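Local coordinates for protein PAN2-PAN3 deadenylation complex catalytic subunit pan2 (Neurospora crassa, PDB 4CZW) that forms the catalytic subunit of the Pan2-Pan3 deadenylation complex, an exoribonuclease that shortens the poly(A) tails of mRNA and releases 5'-AMP, at residues A[68-72]-A[73-77]; A[88-91]-A[92-96]. One frame throughout, in Å; residues are numbered along the deposited sequence.

Contact 1: residues A[68-72]-A[73-77]. With ZN (zinc ion), chain B.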
ATOM      1  N   LEU A  68       2.762  -4.290   8.228  1.00 40.57           N
ATOM      2  CA  LEU A  68       4.179  -4.090   8.508  1.00 44.34           C
ATOM      3  C   LEU A  68       4.763  -5.225   9.345  1.00 48.67           C
ATOM      4  O   LEU A  68       5.905  -5.632   9.136  1.00 51.32           O
ATOM      5  CB  LEU A  68       4.398  -2.751   9.215  1.00 49.04           C
ATOM      6  CG  LEU A  68       4.189  -1.504   8.354  1.00 46.69           C
ATOM      7  CD1 LEU A  68       4.319  -0.244   9.194  1.00 36.95           C
ATOM      8  CD2 LEU A  68       5.176  -1.482   7.198  1.00 46.16           C
ATOM      9  N   GLN A  69       3.977  -5.733  10.290  1.00 52.27           N
ATOM     10  CA  GLN A  69       4.424  -6.835  11.137  1.00 45.90           C
ATOM     11  C   GLN A  69       4.619  -8.108  10.318  1.00 43.07           C
ATOM     12  O   GLN A  69       5.418  -8.969  10.680  1.00 49.09           O
ATOM     13  CB  GLN A  69       3.430  -7.091  12.273  1.00 39.05           C
ATOM     14  CG  GLN A  69       3.254  -5.929  13.242  1.00 40.97           C
ATOM     15  CD  GLN A  69       4.488  -5.657  14.078  1.00 48.55           C
ATOM     16  OE1 GLN A  69       5.365  -6.510  14.212  1.00 50.88           O
ATOM     17  NE2 GLN A  69       4.562  -4.460  14.651  1.00 46.46           N
ATOM     18  N   HIS A  70       3.885  -8.220   9.214  1.00 45.28           N
ATOM     19  CA  HIS A  70       4.015  -9.375   8.332  1.00 49.30           C
ATOM     20  C   HIS A  70       5.129  -9.188   7.308  1.00 50.19           C
ATOM     21  O   HIS A  70       5.922 -10.098   7.069  1.00 46.61           O
ATOM     22  CB  HIS A  70       2.700  -9.655   7.605  1.00 35.89           C
ATOM     23  CG  HIS A  70       2.825 -10.678   6.519  1.00 40.59           C
ATOM     24  ND1 HIS A  70       2.959 -12.024   6.778  1.00 42.91           N
ATOM     25  CD2 HIS A  70       2.858 -10.550   5.172  1.00 46.41           C
ATOM     26  CE1 HIS A  70       3.057 -12.683   5.637  1.00 39.14           C
ATOM     27  NE2 HIS A  70       3.001 -11.811   4.646  1.00 41.92           N
ATOM     28  N   ALA A  71       5.177  -8.007   6.699  1.00 43.92           N
ATOM     29  CA  ALA A  71       6.170  -7.706   5.675  1.00 48.08           C
ATOM     30  C   ALA A  71       7.591  -7.782   6.227  1.00 44.63           C
ATOM     31  O   ALA A  71       8.539  -8.056   5.490  1.00 47.24           O
ATOM     32  CB  ALA A  71       5.911  -6.332   5.078  1.00 44.82           C
ATOM     33  N   ALA A  72       7.730  -7.548   7.527  1.00 34.58           N
ATOM     34  CA  ALA A  72       9.037  -7.545   8.172  1.00 40.60           C
ATOM     35  C   ALA A  72       9.536  -8.955   8.485  1.00 52.81           C
ATOM     36  O   ALA A  72      10.645  -9.128   8.990  1.00 50.49           O
ATOM     37  CB  ALA A  72       8.988  -6.713   9.443  1.00 38.87           C
ATOM     38  N   THR A  73       8.717  -9.960   8.188  1.00 49.03           N
ATOM     39  CA  THR A  73       9.101 -11.347   8.432  1.00 50.19           C
ATOM     40  C   THR A  73       9.928 -11.893   7.275  1.00 49.93           C
ATOM     41  O   THR A  73      10.305 -11.155   6.366  1.00 50.95           O
ATOM     42  CB  THR A  73       7.873 -12.254   8.646  1.00 53.07           C
ATOM     43  OG1 THR A  73       7.147 -12.384   7.417  1.00 41.86           O
ATOM     44  CG2 THR A  73       6.960 -11.677   9.719  1.00 53.14           C
ATOM     45  N   ALA A  74      10.201 -13.193   7.312  1.00 45.48           N
ATOM     46  CA  ALA A  74      11.011 -13.836   6.285  1.00 41.77           C
ATOM     47  C   ALA A  74      10.155 -14.346   5.132  1.00 45.43           C
ATOM     48  O   ALA A  74      10.614 -15.155   4.325  1.00 48.32           O
ATOM     49  CB  ALA A  74      11.814 -14.979   6.887  1.00 40.00           C
ATOM     50  N   CYS A  75       8.916 -13.865   5.061  1.00 52.89           N
ATOM     51  CA  CYS A  75       7.963 -14.291   4.040  1.00 44.88           C
ATOM     52  C   CYS A  75       8.515 -14.119   2.628  1.00 46.23           C
ATOM     53  O   CYS A  75       8.833 -13.007   2.207  1.00 54.20           O
ATOM     54  CB  CYS A  75       6.650 -13.517   4.184  1.00 42.53           C
ATOM     55  SG  CYS A  75       5.407 -13.881   2.918  1.00 43.89           S
ATOM     56  N   LEU A  76       8.634 -15.230   1.909  1.00 50.42           N
ATOM     57  CA  LEU A  76       9.128 -15.210   0.537  1.00 48.93           C
ATOM     58  C   LEU A  76       8.019 -15.552  -0.450  1.00 47.92           C
ATOM     59  O   LEU A  76       8.285 -15.924  -1.593  1.00 48.68           O
ATOM     60  CB  LEU A  76      10.297 -16.183   0.371  1.00 47.52           C
ATOM     61  CG  LEU A  76      11.592 -15.828   1.103  1.00 54.59           C
ATOM     62  CD1 LEU A  76      12.654 -16.886   0.856  1.00 52.52           C
ATOM     63  CD2 LEU A  76      12.088 -14.456   0.674  1.00 41.75           C
ATOM     64  N   ALA A  77       6.776 -15.425  -0.000  1.00 47.56           N
ATOM     65  CA  ALA A  77       5.627 -15.684  -0.858  1.00 45.06           C
ATOM     66  C   ALA A  77       5.509 -14.608  -1.929  1.00 50.52           C
ATOM     67  O   ALA A  77       5.629 -13.417  -1.644  1.00 48.99           O
ATOM     68  CB  ALA A  77       4.353 -15.760  -0.034  1.00 32.42           C
TER
HETATM   69 ZN    ZN B3094       3.961 -12.044   2.868  1.00 47.14          ZN

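Contact 2: residues A[88-91]-A[92-96]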
ATOM      1  N   VAL A  88       3.763  -0.573   0.329  1.00 45.25           N
ATOM      2  CA  VAL A  88       3.047   0.648  -0.020  1.00 42.14           C
ATOM      3  C   VAL A  88       2.847   1.537   1.202  1.00 42.18           C
ATOM      4  O   VAL A  88       3.048   2.750   1.138  1.00 40.13           O
ATOM      5  CB  VAL A  88       1.677   0.336  -0.657  1.00 42.45           C
ATOM      6  CG1 VAL A  88       0.911   1.620  -0.934  1.00 41.02           C
ATOM      7  CG2 VAL A  88       1.862  -0.462  -1.938  1.00 48.57           C
ATOM      8  N   PHE A  89       2.459   0.925   2.317  1.00 45.54           N
ATOM      9  CA  PHE A  89       2.269   1.656   3.566  1.00 44.44           C
ATOM     10  C   PHE A  89       3.577   2.278   4.034  1.00 46.03           C
ATOM     11  O   PHE A  89       3.595   3.388   4.568  1.00 49.67           O
ATOM     12  CB  PHE A  89       1.712   0.736   4.655  1.00 45.75           C
ATOM     13  CG  PHE A  89       0.295   0.294   4.414  1.00 47.20           C
ATOM     14  CD1 PHE A  89      -0.486   0.908   3.449  1.00 41.93           C
ATOM     15  CD2 PHE A  89      -0.256  -0.732   5.161  1.00 42.56           C
ATOM     16  CE1 PHE A  89      -1.788   0.503   3.230  1.00 40.82           C
ATOM     17  CE2 PHE A  89      -1.557  -1.143   4.948  1.00 45.28           C
ATOM     18  CZ  PHE A  89      -2.325  -0.523   3.982  1.00 44.89           C
ATOM     19  N   ASP A  90       4.670   1.552   3.826  1.00 45.56           N
ATOM     20  CA  ASP A  90       5.993   2.024   4.211  1.00 42.93           C
ATOM     21  C   ASP A  90       6.396   3.232   3.375  1.00 52.61           C
ATOM     22  O   ASP A  90       7.006   4.172   3.881  1.00 45.21           O
ATOM     23  CB  ASP A  90       7.024   0.903   4.060  1.00 41.04           C
ATOM     24  CG  ASP A  90       8.308   1.188   4.808  1.00 44.29           C
ATOM     25  OD1 ASP A  90       8.261   1.941   5.804  1.00 44.09           O
ATOM     26  OD2 ASP A  90       9.362   0.653   4.405  1.00 45.22           O
HETATM   27  N   MSE A  91       6.044   3.206   2.094  1.00 42.40           N
HETATM   28  CA  MSE A  91       6.355   4.312   1.198  1.00 36.04           C
HETATM   29  C   MSE A  91       5.563   5.563   1.562  1.00 43.76           C
HETATM   30  O   MSE A  91       6.066   6.679   1.451  1.00 51.46           O
HETATM   31  CB  MSE A  91       6.078   3.924  -0.256  1.00 43.14           C
HETATM   32  CG  MSE A  91       7.027   2.878  -0.810  1.00 43.18           C
HETATM   33 SE   MSE A  91       6.817   2.611  -2.730  1.00 73.59          SE
HETATM   34  CE  MSE A  91       4.968   2.001  -2.771  1.00 45.51           C
ATOM     35  N   LEU A  92       4.323   5.368   1.999  1.00 44.24           N
ATOM     36  CA  LEU A  92       3.451   6.484   2.346  1.00 42.36           C
ATOM     37  C   LEU A  92       3.859   7.146   3.658  1.00 42.64           C
ATOM     38  O   LEU A  92       3.502   8.295   3.918  1.00 42.96           O
ATOM     39  CB  LEU A  92       1.996   6.018   2.425  1.00 42.18           C
ATOM     40  CG  LEU A  92       1.372   5.556   1.108  1.00 36.37           C
ATOM     41  CD1 LEU A  92      -0.066   5.104   1.318  1.00 38.78           C
ATOM     42  CD2 LEU A  92       1.441   6.663   0.068  1.00 37.84           C
ATOM     43  N   GLN A  93       4.609   6.423   4.484  1.00 45.41           N
ATOM     44  CA  GLN A  93       5.058   6.966   5.763  1.00 42.90           C
ATOM     45  C   GLN A  93       6.516   7.419   5.695  1.00 45.53           C
ATOM     46  O   GLN A  93       6.956   8.233   6.505  1.00 48.37           O
ATOM     47  CB  GLN A  93       4.873   5.936   6.882  1.00 43.49           C
ATOM     48  CG  GLN A  93       5.752   4.704   6.763  1.00 48.87           C
ATOM     49  CD  GLN A  93       5.506   3.705   7.877  1.00 45.68           C
ATOM     50  OE1 GLN A  93       4.590   3.867   8.683  1.00 47.31           O
ATOM     51  NE2 GLN A  93       6.328   2.662   7.929  1.00 43.09           N
ATOM     52  N   LYS A  94       7.260   6.893   4.725  1.00 46.61           N
ATOM     53  CA  LYS A  94       8.641   7.313   4.509  1.00 45.57           C
ATOM     54  C   LYS A  94       8.724   8.458   3.507  1.00 52.43           C
ATOM     55  O   LYS A  94       9.580   9.334   3.627  1.00 54.00           O
ATOM     56  CB  LYS A  94       9.502   6.149   4.011  1.00 41.11           C
ATOM     57  CG  LYS A  94       9.845   5.100   5.051  1.00 51.57           C
ATOM     58  CD  LYS A  94      11.020   4.256   4.579  1.00 46.18           C
ATOM     59  CE  LYS A  94      11.237   3.047   5.469  1.00 41.74           C
ATOM     60  NZ  LYS A  94      11.270   3.412   6.910  1.00 57.99           N
ATOM     61  N   GLY A  95       7.833   8.429   2.519  1.00 50.39           N
ATOM     62  CA  GLY A  95       7.851   9.366   1.408  1.00 47.99           C
ATOM     63  C   GLY A  95       7.983  10.828   1.781  1.00 49.65           C
ATOM     64  O   GLY A  95       7.139  11.386   2.483  1.00 59.09           O
ATOM     65  N   GLU A  96       9.057  11.448   1.304  1.00 50.02           N
ATOM     66  CA  GLU A  96       9.314  12.859   1.560  1.00 51.97           C
ATOM     67  C   GLU A  96       8.823  13.711   0.395  1.00 44.86           C
ATOM     68  O   GLU A  96       8.735  14.934   0.500  1.00 51.37           O
ATOM     69  CB  GLU A  96      10.806  13.093   1.800  1.00 49.74           C
ATOM     70  CG  GLU A  96      11.375  12.311   2.974  1.00 46.70           C
ATOM     71  CD  GLU A  96      12.891  12.303   2.991  1.00 53.69           C
ATOM     72  OE1 GLU A  96      13.499  12.545   1.927  1.00 62.60           O
ATOM     73  OE2 GLU A  96      13.475  12.054   4.066  1.00 49.94           O
TER

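Contact 1: residues A[68-72]-A[73-77]
The chain leaves helix 61-71 through a backbone hydrogen bond from T73 N to H70 O (3.0 Å). The turn that follows builds half of a zinc site of three cysteines and one histidine in the ubiquitin-specific-protease-like domain. T73 ties the turn to the helix end. With chi1 at 69°, T73 OG1 sits between the backbone N and carbonyl carbon of its own residue and points back at the helix end, where it gives a second hydrogen bond to H70 O (2.6 Å), this one in the carbonyl plane. The same T73 OG1 accepts from C75 N at 3.3 Å, closing an ST turn, so one hydroxyl bridges the helix end and the loop. It also lies over one face of the H70 imidazole. H70 CG and C75 SG each stand anti to their own backbone N, and the two ligands converge on the metal: H70 NE2 binds zinc at 2.0 Å and C75 SG at 2.3 Å, while C80 and C83 complete the site. K534 hydrogen-bonds to T73 O, and K530 to C75 O and A77 O. A77 N donates to the C75 sulfur (N to SG 3.6 Å), which may ease the negative charge on this thiolate.

Contact 2: residues A[88-91]-A[92-96]
D90, Q93 and K94 meet on one flank of the last turns of helix 81-94, where an i to i+3 amide bond and an i to i+4 salt bridge converge on one carboxylate oxygen. The backbone bonds come first. L92 N donates to V88 O (3.0 Å) and K94 N to D90 O (2.9 Å), the alpha-helical pattern, while Q93 N makes only weak bonds, to F89 O and D90 O. G95 N to M91 O is the final bond of the series, and G95 itself departs from helical torsions.

The polar side chains follow. D90 has CG anti to its own N (chi1 -163°), which swings the carboxylate along the helix toward its end. There D90 OD1 accepts from Q93 NE2 at 3.0 Å, nearly straight at 165°; the donor comes from the anti side of the carboxylate, and the two flat groups stand 81° apart. K94 arrives by its methylenes: K94 CE lies 3.2 Å from D90 OD1, and a bend at the last torsion brings NZ to a long salt bridge with it. W537 and N541 offer weak bonds to OD2, so the buried acid has partners at both oxygens; N541 also accepts weakly from K94 NZ. With D90 replaced by an alanine, the Q93 amide is likely to lose the acceptor that sets its rotation, and K94 its carboxylate mate.

Packing occupies the rest of the helix surface. F89 packs on H58, R64 and A67, and the selenomethionine M91 reaches N559 and Q561. V88 and L92 pack outward on A102 and on helix 51-58, respectively, and against each other, where V88 CG1 lies 4.3 Å from L92 CD1.

Contact 1 precedes contact 2 along the chain, and their centres lie about 17 Å apart in the USP-like domain. Contact 1 closes helix 61-71; contact 2 ends helix 81-94, the next helix; of the zinc site's other two ligands, C80 directly precedes that helix and C83 lies in its first turn. The helices pack directly, L68 CD1 meeting Q93 NE2 at 3.8 Å, and W405 touches residues of both contacts. Each also reaches helix 529-541 of the exonuclease domain: the loop at 73-77 through K530 and K534, residues 88-96 through W537 and N541. Both therefore border the nuclease, consistent with the scaffolding role ascribed to this pseudo-protease domain.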